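Alpha-1,3-glucanase (Bacillus circulans, PDB 5ZRU) cleaves alpha-1,3-glucan as a family GH87 glycoside hydrolase, this chain being its catalytic unit, while the full-length protein probably also binds carbohydrate. Local coordinates at residues A[9-14]-A[397-401]; A[68-74]-A[147-151]; A[80-84]-A[164-168]; A[250-254]-A[312-316]. One frame throughout, in Å; residues are numbered along the deposited sequence.

Contact 1: A[9-14]-A[397-401]; sequences YAQRGA and SYNTI
Segment 9-14, an irregular N-terminal loop, leans on a sharp corner at 397-401; its chain turns at Gln-11 (phi/psi -64/-46) and Gly-13 (84/179). The closest CA atoms, those of Gly-13 and Asn-399, lie 4.4 Å apart. Across the corner Tyr-398 takes left-handed helical angles (60/42), and Thr-400 begins the next strand.

Aromatic contact dominates one end. Both tyrosines have chi1 m; CD2 of Tyr-9 sits 3.3 Å from CG of Tyr-398, over one face of the Tyr-398 ring. The centroids are 4.6 Å apart and the planes are inclined at 46°, an oblique pair. Ala-10 O lies 3.2 Å from CE1 of Tyr-398, at the ring's edge.

Such corners are how a right-handed parallel beta-helix of the pectate-lyase type turns from one face to another: Asn-399, chi1 m and pointing away from 9-14, bonds Ser-368 and Val-365 in the preceding coil, while Tyr-398 stacks with His-422 of the following one.

The polar link is a single direct hydrogen bond, Ala-14 N to Thr-400 OG1, 2.9 Å. A water lies 2.5 Å from Thr-400 OG1 and bonds Ala-14 O weakly at 3.4 Å. Two CA-H...O contacts add to it: Gly-13 CA to Asn-399 O, 3.3 Å, and Ala-14 CA to Tyr-398 O, 3.2 Å. A CB on Gly-13 would collide with Thr-400 OG1.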
loop_
_atom_site.group_PDB
_atom_site.type_symbol
_atom_site.label_atom_id
_atom_site.label_comp_id
_atom_site.label_asym_id
_atom_site.label_seq_id
_atom_site.Cartn_x
_atom_site.Cartn_y
_atom_site.Cartn_z
ATOM N N TYR A 9 4.406 11.777 15.856
ATOM C CA TYR A 9 3.517 10.712 15.408
ATOM C C TYR A 9 2.091 10.922 15.899
ATOM O O TYR A 9 1.844 11.481 16.975
ATOM C CB TYR A 9 4.010 9.348 15.883
ATOM C CG TYR A 9 5.138 8.785 15.056
ATOM C CD1 TYR A 9 5.698 9.515 14.019
ATOM C CD2 TYR A 9 5.625 7.514 15.300
ATOM C CE1 TYR A 9 6.736 8.999 13.265
ATOM C CE2 TYR A 9 6.664 6.989 14.556
ATOM C CZ TYR A 9 7.214 7.732 13.542
ATOM O OH TYR A 9 8.246 7.206 12.800
ATOM N N ALA A 10 1.150 10.447 15.093
ATOM C CA ALA A 10 -0.232 10.363 15.522
ATOM C C ALA A 10 -0.380 9.264 16.574
ATOM O O ALA A 10 0.519 8.447 16.792
ATOM C CB ALA A 10 -1.143 10.080 14.329
ATOM N N GLN A 11 -1.532 9.262 17.243
ATOM C CA GLN A 11 -1.823 8.192 18.189
ATOM C C GLN A 11 -1.927 6.847 17.475
ATOM O O GLN A 11 -1.357 5.852 17.931
ATOM C CB GLN A 11 -3.108 8.525 18.949
ATOM C CG GLN A 11 -3.678 7.390 19.777
ATOM C CD GLN A 11 -5.126 7.648 20.176
ATOM O OE1 GLN A 11 -5.396 8.264 21.213
ATOM N NE2 GLN A 11 -6.068 7.181 19.347
ATOM N N ARG A 12 -2.643 6.803 16.350
ATOM C CA ARG A 12 -2.671 5.640 15.467
ATOM C C ARG A 12 -2.638 6.131 14.029
ATOM O O ARG A 12 -3.203 7.179 13.709
ATOM C CB ARG A 12 -3.916 4.773 15.672
ATOM C CG ARG A 12 -4.040 4.272 17.095
ATOM C CD ARG A 12 -5.279 3.421 17.285
ATOM N NE ARG A 12 -5.315 2.929 18.659
ATOM C CZ ARG A 12 -6.280 2.167 19.149
ATOM N NH1 ARG A 12 -7.285 1.791 18.367
ATOM N NH2 ARG A 12 -6.229 1.781 20.420
ATOM N N GLY A 13 -1.972 5.366 13.169
ATOM C CA GLY A 13 -1.810 5.759 11.785
ATOM C C GLY A 13 -0.632 6.695 11.585
ATOM O O GLY A 13 0.079 7.087 12.519
ATOM N N ALA A 14 -0.440 7.066 10.321
ATOM C CA ALA A 14 0.653 7.933 9.907
ATOM C C ALA A 14 0.296 9.396 10.115
ATOM O O ALA A 14 -0.877 9.782 10.105
ATOM C CB ALA A 14 0.994 7.695 8.428
ATOM N N SER A 397 4.716 -0.036 12.130
ATOM C CA SER A 397 4.034 0.773 13.132
ATOM C C SER A 397 3.756 2.180 12.630
ATOM O O SER A 397 4.502 2.727 11.820
ATOM C CB SER A 397 4.844 0.834 14.445
ATOM O OG SER A 397 4.840 -0.451 15.061
ATOM N N TYR A 398 2.663 2.758 13.137
ATOM C CA TYR A 398 2.282 4.145 12.842
ATOM C C TYR A 398 2.048 4.363 11.351
ATOM O O TYR A 398 2.431 5.390 10.793
ATOM C CB TYR A 398 3.320 5.135 13.376
ATOM C CG TYR A 398 3.374 5.151 14.890
ATOM C CD1 TYR A 398 2.452 5.887 15.628
ATOM C CD2 TYR A 398 4.333 4.413 15.576
ATOM C CE1 TYR A 398 2.494 5.898 17.018
ATOM C CE2 TYR A 398 4.382 4.420 16.962
ATOM C CZ TYR A 398 3.459 5.154 17.671
ATOM O OH TYR A 398 3.524 5.147 19.047
ATOM N N ASN A 399 1.383 3.412 10.706
ATOM C CA ASN A 399 1.073 3.513 9.288
ATOM C C ASN A 399 -0.428 3.629 9.083
ATOM O O ASN A 399 -1.220 3.156 9.903
ATOM C CB ASN A 399 1.594 2.295 8.522
ATOM C CG ASN A 399 3.082 2.119 8.679
ATOM O OD1 ASN A 399 3.859 2.981 8.267
ATOM N ND2 ASN A 399 3.495 1.013 9.312
ATOM N N THR A 400 -0.809 4.279 7.988
ATOM C CA THR A 400 -2.192 4.326 7.533
ATOM C C THR A 400 -2.284 3.510 6.253
ATOM O O THR A 400 -1.667 3.861 5.241
ATOM C CB THR A 400 -2.661 5.761 7.304
ATOM O OG1 THR A 400 -2.617 6.473 8.548
ATOM C CG2 THR A 400 -4.083 5.765 6.780
ATOM N N ILE A 401 -3.047 2.427 6.309
ATOM C CA ILE A 401 -3.063 1.400 5.277
ATOM C C ILE A 401 -4.488 1.335 4.750
ATOM O O ILE A 401 -5.388 0.834 5.436
ATOM C CB ILE A 401 -2.591 0.047 5.826
ATOM C CG1 ILE A 401 -1.208 0.238 6.466
ATOM C CG2 ILE A 401 -2.565 -1.020 4.713
ATOM C CD1 ILE A 401 -0.722 -0.935 7.260
HETATM O O HOH W 1 -3.828 8.566 8.980
#

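Contact 2: A[68-74]-A[147-151]; sequences IRPGEGG and PLQPG
Two connections, each passing between the two sheets of the N-terminal beta-sandwich, lie side by side here and share short antiparallel pairing. Residues 68-74 leave strand 63-67 for strand 76-82; residues 147-151 lead into strand 153-157. Gly-74 and Leu-148 form a hydrogen-bonded pair (CA atoms 4.9 Å apart): Gly-74 N to Leu-148 O is 3.0 Å, Leu-148 N to Gly-74 O 2.8 Å. At the far end Gly-151 N donates to Ile-68 O at 2.9 Å. Between these bonds 68-74 loops out in a type II turn, Arg-69 to Glu-72, with Gly-71 at phi/psi 72/5 and Glu-72 N 3.1 Å from Arg-69 O. Pro-150 packs against this turn, CB 3.5 Å from Arg-69 O and CD 3.4 Å from Glu-72 O. Arg-69 NH1 bridges Glu-72 OE1 at 2.9 Å; Asp-25 and Thr-19 are their further partners. Ile-68 (chi1 m, chi2 m) sets CG1 4.0 Å from Leu-148 CB, both side chains touching Ile-173. Neighbouring sheet-to-sheet connections thus meet in an antiparallel beta-sandwich, consistent with this domain's galactose-binding-like clan.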
loop_
_atom_site.group_PDB
_atom_site.type_symbol
_atom_site.label_atom_id
_atom_site.label_comp_id
_atom_site.label_asym_id
_atom_site.label_seq_id
_atom_site.Cartn_x
_atom_site.Cartn_y
_atom_site.Cartn_z
ATOM N N ILE A 68 -11.903 24.905 0.779
ATOM C CA ILE A 68 -10.794 24.696 1.705
ATOM C C ILE A 68 -11.205 25.129 3.103
ATOM O O ILE A 68 -11.776 26.210 3.293
ATOM C CB ILE A 68 -9.557 25.460 1.221
ATOM C CG1 ILE A 68 -9.219 25.046 -0.213
ATOM C CG2 ILE A 68 -8.384 25.220 2.156
ATOM C CD1 ILE A 68 -8.910 23.548 -0.350
ATOM N N ARG A 69 -10.906 24.289 4.091
ATOM C CA ARG A 69 -11.294 24.526 5.475
ATOM C C ARG A 69 -10.365 25.532 6.154
ATOM O O ARG A 69 -9.235 25.751 5.709
ATOM C CB ARG A 69 -11.263 23.221 6.263
ATOM C CG ARG A 69 -12.133 22.107 5.731
ATOM C CD ARG A 69 -11.859 20.838 6.532
ATOM N NE ARG A 69 -12.510 19.691 5.931
ATOM C CZ ARG A 69 -11.872 18.703 5.320
ATOM N NH1 ARG A 69 -10.545 18.698 5.250
ATOM N NH2 ARG A 69 -12.570 17.707 4.797
ATOM N N PRO A 70 -10.820 26.151 7.248
ATOM C CA PRO A 70 -9.922 26.992 8.055
ATOM C C PRO A 70 -8.661 26.238 8.456
ATOM O O PRO A 70 -8.704 25.062 8.818
ATOM C CB PRO A 70 -10.773 27.342 9.281
ATOM C CG PRO A 70 -12.186 27.259 8.801
ATOM C CD PRO A 70 -12.205 26.165 7.754
ATOM N N GLY A 71 -7.527 26.927 8.376
ATOM C CA GLY A 71 -6.262 26.340 8.752
ATOM C C GLY A 71 -5.710 25.304 7.797
ATOM O O GLY A 71 -4.683 24.693 8.109
ATOM N N GLU A 72 -6.342 25.079 6.650
ATOM C CA GLU A 72 -5.892 24.073 5.696
ATOM C C GLU A 72 -5.543 24.739 4.365
ATOM O O GLU A 72 -5.567 25.966 4.231
ATOM C CB GLU A 72 -6.959 22.985 5.522
ATOM C CG GLU A 72 -7.217 22.236 6.812
ATOM C CD GLU A 72 -8.231 21.124 6.675
ATOM O OE1 GLU A 72 -8.491 20.655 5.539
ATOM O OE2 GLU A 72 -8.775 20.726 7.721
ATOM N N GLY A 73 -5.205 23.914 3.377
ATOM C CA GLY A 73 -4.859 24.419 2.059
ATOM C C GLY A 73 -3.485 23.970 1.601
ATOM O O GLY A 73 -2.955 22.980 2.117
ATOM N N GLY A 74 -2.898 24.679 0.639
ATOM C CA GLY A 74 -1.592 24.339 0.108
ATOM C C GLY A 74 -1.614 24.245 -1.401
ATOM O O GLY A 74 -2.649 24.383 -2.049
ATOM N N PRO A 147 -0.712 28.624 -3.600
ATOM C CA PRO A 147 -1.369 27.752 -2.618
ATOM C C PRO A 147 -2.855 28.061 -2.482
ATOM O O PRO A 147 -3.276 29.220 -2.480
ATOM C CB PRO A 147 -0.616 28.052 -1.314
ATOM C CG PRO A 147 0.697 28.615 -1.741
ATOM C CD PRO A 147 0.395 29.390 -3.006
ATOM N N LEU A 148 -3.645 26.999 -2.371
ATOM C CA LEU A 148 -5.036 27.119 -1.968
ATOM C C LEU A 148 -5.126 27.639 -0.540
ATOM O O LEU A 148 -4.363 27.225 0.341
ATOM C CB LEU A 148 -5.725 25.758 -2.074
ATOM C CG LEU A 148 -5.778 25.176 -3.486
ATOM C CD1 LEU A 148 -5.909 23.657 -3.453
ATOM C CD2 LEU A 148 -6.928 25.797 -4.279
ATOM N N GLN A 149 -6.071 28.542 -0.306
ATOM C CA GLN A 149 -6.270 29.177 0.985
ATOM C C GLN A 149 -7.663 28.861 1.517
ATOM O O GLN A 149 -8.580 28.578 0.739
ATOM C CB GLN A 149 -6.109 30.702 0.872
ATOM C CG GLN A 149 -4.893 31.156 0.081
ATOM C CD GLN A 149 -3.812 31.736 0.963
ATOM O OE1 GLN A 149 -3.545 31.227 2.054
ATOM N NE2 GLN A 149 -3.185 32.815 0.501
ATOM N N PRO A 150 -7.856 28.899 2.837
ATOM C CA PRO A 150 -9.202 28.702 3.395
ATOM C C PRO A 150 -10.235 29.574 2.692
ATOM O O PRO A 150 -10.004 30.756 2.430
ATOM C CB PRO A 150 -9.028 29.097 4.866
ATOM C CG PRO A 150 -7.591 28.761 5.159
ATOM C CD PRO A 150 -6.835 29.065 3.891
ATOM N N GLY A 151 -11.371 28.972 2.350
ATOM C CA GLY A 151 -12.397 29.649 1.597
ATOM C C GLY A 151 -12.310 29.479 0.095
ATOM O O GLY A 151 -13.315 29.691 -0.596
#

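Contact 3: A[80-84]-A[164-168]; sequences RFTMP and LEYGV
In the larger sheet of the N-terminal antiparallel beta-sandwich, strands 76-82 and 166-174 are neighbours, and this contact ends their pairing. The axes of 80-82 and 166-168 approach to 4.5 Å, their directions 155° apart. Thr-82 and Gly-167 are the hydrogen-bonded pair (CA atoms 4.8 Å apart), with Thr-82 N to Gly-167 O and Gly-167 N to Thr-82 O both 2.8 Å. Phe-81 and Val-168 make the adjoining non-hydrogen-bonded pair (CA atoms 4.4 Å apart). Gly-167 leaves room for Thr-82 (chi1 t), whose CG2 would strike a CB there. Phe-81 (chi1 p), Met-83 and Tyr-166 meet Leu-110 of the facing sheet in the sandwich core. Arg-80 leads away, to a salt bridge with the calcium ligand Asp-169. Bridge pairing stops at Thr-82, though Met-83 stays beside Tyr-166 (CA atoms 4.7 Å apart) and Pro-84 CD touches Glu-165 O at 3.3 Å. Met-83 (chi1 p) makes an oblique Met-aromatic contact, SD 5.2 Å from the Tyr-166 centroid, its CE 3.7 Å from Leu-164 CD1.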
loop_
_atom_site.group_PDB
_atom_site.type_symbol
_atom_site.label_atom_id
_atom_site.label_comp_id
_atom_site.label_asym_id
_atom_site.label_seq_id
_atom_site.Cartn_x
_atom_site.Cartn_y
_atom_site.Cartn_z
ATOM N N ARG A 80 -7.502 10.843 -5.924
ATOM C CA ARG A 80 -7.816 9.440 -6.172
ATOM C C ARG A 80 -9.047 9.386 -7.066
ATOM O O ARG A 80 -10.091 9.965 -6.731
ATOM C CB ARG A 80 -8.039 8.672 -4.871
ATOM C CG ARG A 80 -8.180 7.160 -5.081
ATOM C CD ARG A 80 -8.092 6.421 -3.762
ATOM N NE ARG A 80 -8.027 4.973 -3.953
ATOM C CZ ARG A 80 -9.071 4.156 -3.867
ATOM N NH1 ARG A 80 -10.283 4.633 -3.592
ATOM N NH2 ARG A 80 -8.898 2.850 -4.047
ATOM N N PHE A 81 -8.918 8.703 -8.203
ATOM C CA PHE A 81 -9.904 8.778 -9.276
ATOM C C PHE A 81 -10.063 7.403 -9.910
ATOM O O PHE A 81 -9.244 6.501 -9.702
ATOM C CB PHE A 81 -9.474 9.785 -10.362
ATOM C CG PHE A 81 -8.349 9.271 -11.219
ATOM C CD1 PHE A 81 -7.043 9.336 -10.764
ATOM C CD2 PHE A 81 -8.603 8.657 -12.438
ATOM C CE1 PHE A 81 -5.993 8.824 -11.523
ATOM C CE2 PHE A 81 -7.575 8.134 -13.199
ATOM C CZ PHE A 81 -6.255 8.222 -12.743
ATOM N N THR A 82 -11.105 7.262 -10.739
ATOM C CA THR A 82 -11.259 6.089 -11.595
ATOM C C THR A 82 -11.671 6.544 -12.991
ATOM O O THR A 82 -12.318 7.582 -13.156
ATOM C CB THR A 82 -12.304 5.088 -11.038
ATOM O OG1 THR A 82 -12.458 3.989 -11.951
ATOM C CG2 THR A 82 -13.665 5.766 -10.867
ATOM N N MET A 83 -11.272 5.768 -13.994
ATOM C CA MET A 83 -11.715 5.965 -15.369
ATOM C C MET A 83 -11.688 4.605 -16.061
ATOM O O MET A 83 -11.044 3.676 -15.575
ATOM C CB MET A 83 -10.832 6.984 -16.112
ATOM C CG MET A 83 -9.413 6.497 -16.391
ATOM S SD MET A 83 -8.382 7.798 -17.096
ATOM C CE MET A 83 -8.888 7.842 -18.811
ATOM N N PRO A 84 -12.407 4.457 -17.177
ATOM C CA PRO A 84 -12.543 3.120 -17.773
ATOM C C PRO A 84 -11.235 2.608 -18.355
ATOM O O PRO A 84 -10.370 3.372 -18.795
ATOM C CB PRO A 84 -13.582 3.325 -18.889
ATOM C CG PRO A 84 -14.193 4.690 -18.636
ATOM C CD PRO A 84 -13.130 5.482 -17.946
ATOM N N LEU A 164 -15.662 9.669 -21.879
ATOM C CA LEU A 164 -15.418 8.739 -20.788
ATOM C C LEU A 164 -16.073 9.231 -19.510
ATOM O O LEU A 164 -16.093 10.433 -19.226
ATOM C CB LEU A 164 -13.912 8.549 -20.564
ATOM C CG LEU A 164 -13.072 8.143 -21.771
ATOM C CD1 LEU A 164 -11.600 7.966 -21.375
ATOM C CD2 LEU A 164 -13.618 6.882 -22.424
ATOM N N GLU A 165 -16.615 8.294 -18.732
ATOM C CA GLU A 165 -17.067 8.606 -17.388
ATOM C C GLU A 165 -15.885 8.492 -16.440
ATOM O O GLU A 165 -15.203 7.465 -16.408
ATOM C CB GLU A 165 -18.196 7.678 -16.940
ATOM C CG GLU A 165 -18.500 7.761 -15.437
ATOM C CD GLU A 165 -19.810 7.080 -15.040
ATOM O OE1 GLU A 165 -20.724 7.000 -15.885
ATOM O OE2 GLU A 165 -19.931 6.630 -13.876
ATOM N N TYR A 166 -15.641 9.552 -15.689
ATOM C CA TYR A 166 -14.612 9.572 -14.663
ATOM C C TYR A 166 -15.277 9.469 -13.298
ATOM O O TYR A 166 -16.467 9.748 -13.139
ATOM C CB TYR A 166 -13.790 10.866 -14.756
ATOM C CG TYR A 166 -13.036 11.017 -16.047
ATOM C CD1 TYR A 166 -13.652 11.540 -17.173
ATOM C CD2 TYR A 166 -11.701 10.638 -16.142
ATOM C CE1 TYR A 166 -12.962 11.671 -18.361
ATOM C CE2 TYR A 166 -11.005 10.773 -17.318
ATOM C CZ TYR A 166 -11.645 11.297 -18.428
ATOM O OH TYR A 166 -10.955 11.428 -19.606
ATOM N N GLY A 167 -14.511 9.044 -12.316
ATOM C CA GLY A 167 -14.953 9.102 -10.933
ATOM C C GLY A 167 -13.898 9.774 -10.084
ATOM O O GLY A 167 -12.705 9.575 -10.297
ATOM N N VAL A 168 -14.347 10.578 -9.124
ATOM C CA VAL A 168 -13.433 11.210 -8.173
ATOM C C VAL A 168 -13.800 10.751 -6.773
ATOM O O VAL A 168 -14.929 10.967 -6.316
ATOM C CB VAL A 168 -13.461 12.744 -8.268
ATOM C CG1 VAL A 168 -12.456 13.347 -7.297
ATOM C CG2 VAL A 168 -13.138 13.179 -9.688
#

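Contact 4: A[250-254]-A[312-316]; sequences AGIWH and HNVWV. With ZN (zinc ion), chain F; PE5 (3,6,9,12,15,18,21,24-octaoxahexacosan-1-ol), chain C.
A T-shaped pair of tryptophans and an isoleucine join these segments without any direct hydrogen bond: the edge of Trp-315 is directed at the face of Trp-253. Their six-membered rings have centroids 5.2 Å apart and planes at 74°, and Trp-315 CZ3 approaches Trp-253 CZ2 to 3.7 Å. Trp-315 is t at chi1, pointing toward 250-254; Trp-253 is m, starting sideways and coming nearer at its end. His-141, from the N-terminal sandwich, stacks on Trp-315 and meets Trp-253 edge to face, so the cluster lies where the two domains join.

The backbones stay apart, the closest CA atoms being those of Ile-252 and Trp-315 at 6.0 Å. Ile-252 (chi1 p, chi2 t) fills the gap, its CG2 3.1 Å from Asn-313 O and its CD1 3.7 Å from Trp-315 CE3. Segment 250-254 is a turn between strands 245-249 and 255-259, closed by His-254 N to Gly-251 O at 2.9 Å. In the parallel beta-helix strand 277-285 runs between it and strand 310-317, which bends at Asn-313 (phi/psi 54/48), a left-handed helical corner.

Just before that corner His-312 (chi1 p) binds zinc through NE2 at 2.1 Å, with a water at 2.1 Å, His-3 and Asp-278 as the other ligands. Its ND1 donates to Asn-313 OD1, 2.8 Å away. A bound polyether passes the turn, its C14 3.6 Å from Trp-253 O.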
loop_
_atom_site.group_PDB
_atom_site.type_symbol
_atom_site.label_atom_id
_atom_site.label_comp_id
_atom_site.label_asym_id
_atom_site.label_seq_id
_atom_site.Cartn_x
_atom_site.Cartn_y
_atom_site.Cartn_z
ATOM N N ALA A 250 15.289 16.406 -4.477
ATOM C CA ALA A 250 14.879 17.721 -3.993
ATOM C C ALA A 250 13.522 17.709 -3.290
ATOM O O ALA A 250 13.046 18.771 -2.869
ATOM C CB ALA A 250 14.844 18.727 -5.152
ATOM N N GLY A 251 12.901 16.545 -3.135
ATOM C CA GLY A 251 11.600 16.448 -2.490
ATOM C C GLY A 251 10.623 15.628 -3.314
ATOM O O GLY A 251 10.682 15.596 -4.545
ATOM N N ILE A 252 9.698 14.954 -2.623
ATOM C CA ILE A 252 8.717 14.149 -3.354
ATOM C C ILE A 252 7.850 15.001 -4.272
ATOM O O ILE A 252 7.229 14.468 -5.199
ATOM C CB ILE A 252 7.830 13.321 -2.394
ATOM C CG1 ILE A 252 6.957 14.233 -1.512
ATOM C CG2 ILE A 252 8.691 12.367 -1.568
ATOM C CD1 ILE A 252 5.952 13.456 -0.624
ATOM N N TRP A 253 7.784 16.312 -4.042
ATOM C CA TRP A 253 7.025 17.208 -4.906
ATOM C C TRP A 253 7.882 17.860 -5.986
ATOM O O TRP A 253 7.361 18.668 -6.760
ATOM C CB TRP A 253 6.335 18.298 -4.060
ATOM C CG TRP A 253 5.129 17.762 -3.303
ATOM C CD1 TRP A 253 5.080 17.381 -1.988
ATOM C CD2 TRP A 253 3.818 17.527 -3.839
ATOM N NE1 TRP A 253 3.813 16.930 -1.673
ATOM C CE2 TRP A 253 3.023 17.008 -2.792
ATOM C CE3 TRP A 253 3.240 17.700 -5.105
ATOM C CZ2 TRP A 253 1.675 16.669 -2.969
ATOM C CZ3 TRP A 253 1.885 17.364 -5.282
ATOM C CH2 TRP A 253 1.127 16.854 -4.217
ATOM N N HIS A 254 9.179 17.558 -6.039
ATOM C CA HIS A 254 10.084 18.266 -6.941
ATOM C C HIS A 254 10.878 17.348 -7.853
ATOM O O HIS A 254 11.097 17.697 -9.016
ATOM C CB HIS A 254 11.048 19.151 -6.127
ATOM C CG HIS A 254 10.352 20.230 -5.359
ATOM N ND1 HIS A 254 9.916 21.397 -5.948
ATOM C CD2 HIS A 254 9.998 20.312 -4.055
ATOM C CE1 HIS A 254 9.327 22.155 -5.039
ATOM N NE2 HIS A 254 9.367 21.520 -3.881
ATOM N N HIS A 312 13.531 6.828 2.983
ATOM C CA HIS A 312 12.577 7.639 3.717
ATOM C C HIS A 312 12.140 8.835 2.886
ATOM O O HIS A 312 12.863 9.299 2.004
ATOM C CB HIS A 312 13.171 8.100 5.061
ATOM C CG HIS A 312 14.315 9.061 4.933
ATOM N ND1 HIS A 312 14.134 10.427 4.872
ATOM C CD2 HIS A 312 15.656 8.856 4.887
ATOM C CE1 HIS A 312 15.310 11.024 4.792
ATOM N NE2 HIS A 312 16.249 10.094 4.800
ATOM N N ASN A 313 10.927 9.310 3.160
ATOM C CA ASN A 313 10.374 10.452 2.432
ATOM C C ASN A 313 10.415 10.200 0.923
ATOM O O ASN A 313 10.885 11.024 0.140
ATOM C CB ASN A 313 11.120 11.738 2.797
ATOM C CG ASN A 313 10.942 12.113 4.253
ATOM O OD1 ASN A 313 11.667 11.635 5.126
ATOM N ND2 ASN A 313 9.973 12.978 4.520
ATOM N N VAL A 314 9.950 9.023 0.517
ATOM C CA VAL A 314 9.811 8.725 -0.902
ATOM C C VAL A 314 8.333 8.514 -1.209
ATOM O O VAL A 314 7.507 8.265 -0.325
ATOM C CB VAL A 314 10.646 7.499 -1.347
ATOM C CG1 VAL A 314 12.151 7.764 -1.189
ATOM C CG2 VAL A 314 10.220 6.221 -0.592
ATOM N N TRP A 315 8.014 8.616 -2.494
ATOM C CA TRP A 315 6.656 8.478 -3.008
ATOM C C TRP A 315 6.778 7.577 -4.230
ATOM O O TRP A 315 7.388 7.973 -5.227
ATOM C CB TRP A 315 6.085 9.852 -3.366
ATOM C CG TRP A 315 4.608 9.911 -3.649
ATOM C CD1 TRP A 315 3.757 8.857 -3.844
ATOM C CD2 TRP A 315 3.815 11.099 -3.766
ATOM N NE1 TRP A 315 2.476 9.322 -4.067
ATOM C CE2 TRP A 315 2.491 10.695 -4.021
ATOM C CE3 TRP A 315 4.100 12.471 -3.679
ATOM C CZ2 TRP A 315 1.447 11.615 -4.195
ATOM C CZ3 TRP A 315 3.059 13.385 -3.840
ATOM C CH2 TRP A 315 1.751 12.951 -4.089
ATOM N N VAL A 316 6.270 6.344 -4.145
ATOM C CA VAL A 316 6.455 5.371 -5.222
ATOM C C VAL A 316 5.122 4.715 -5.550
ATOM O O VAL A 316 4.339 4.381 -4.652
ATOM C CB VAL A 316 7.522 4.303 -4.885
ATOM C CG1 VAL A 316 8.877 4.971 -4.684
ATOM C CG2 VAL A 316 7.115 3.475 -3.660
HETATM ZN ZN ZN F . 18.292 10.506 4.871
HETATM C C48 PE5 C . 5.787 6.901 -19.304
HETATM C C50 PE5 C . 4.643 6.092 -18.682
HETATM O O1 PE5 C . 3.485 6.215 -19.465
HETATM C C1 PE5 C . 2.392 5.455 -19.026
HETATM C C2 PE5 C . 1.131 5.809 -19.818
HETATM O O2 PE5 C . 0.769 7.136 -19.563
HETATM C C3 PE5 C . -0.284 7.640 -20.335
HETATM C C4 PE5 C . -0.517 9.116 -19.989
HETATM O O3 PE5 C . -0.765 9.253 -18.615
HETATM C C5 PE5 C . -1.084 10.541 -18.161
HETATM C C6 PE5 C . -0.255 10.895 -16.917
HETATM O O4 PE5 C . -0.881 10.483 -15.729
HETATM C C7 PE5 C . -0.037 9.944 -14.744
HETATM C C8 PE5 C . 1.119 10.901 -14.444
HETATM O O5 PE5 C . 2.117 10.219 -13.753
HETATM C C9 PE5 C . 3.337 10.903 -13.651
HETATM C C10 PE5 C . 3.483 11.427 -12.228
HETATM O O6 PE5 C . 3.725 12.801 -12.266
HETATM C C11 PE5 C . 3.425 13.480 -11.082
HETATM C C12 PE5 C . 3.444 14.983 -11.321
HETATM O O7 PE5 C . 4.446 15.508 -10.508
HETATM C C13 PE5 C . 4.140 16.730 -9.900
HETATM C C14 PE5 C . 5.449 17.458 -9.606
HETATM O O8 PE5 C . 6.344 17.184 -10.646
HETATM C C15 PE5 C . 7.633 17.723 -10.505
HETATM C C16 PE5 C . 7.893 18.726 -11.638
HETATM O O52 PE5 C . 8.784 18.195 -12.580
HETATM O O HOH W 2 18.360 12.378 3.876
#

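The four contacts sample a beta-sandwich, a beta-helix and the region between them. Contacts 2 and 3 lie within the sandwich, centres 25 Å apart, and cross along the chain, their segments alternating in sequence. Contacts 1 and 4 both reach the long parallel sheet of the helix, centres 19 Å apart; contact 1 also closes a loop within which the other three are nested. The domains touch at the tryptophan cluster of contact 4 and at Arg-80 of contact 3, which bonds Asn-372. The zinc bound by His-312 of contact 4 is about 13 Å from the side chain of Tyr-9 in contact 1, which lies about 9 Å from the side chain of His-312.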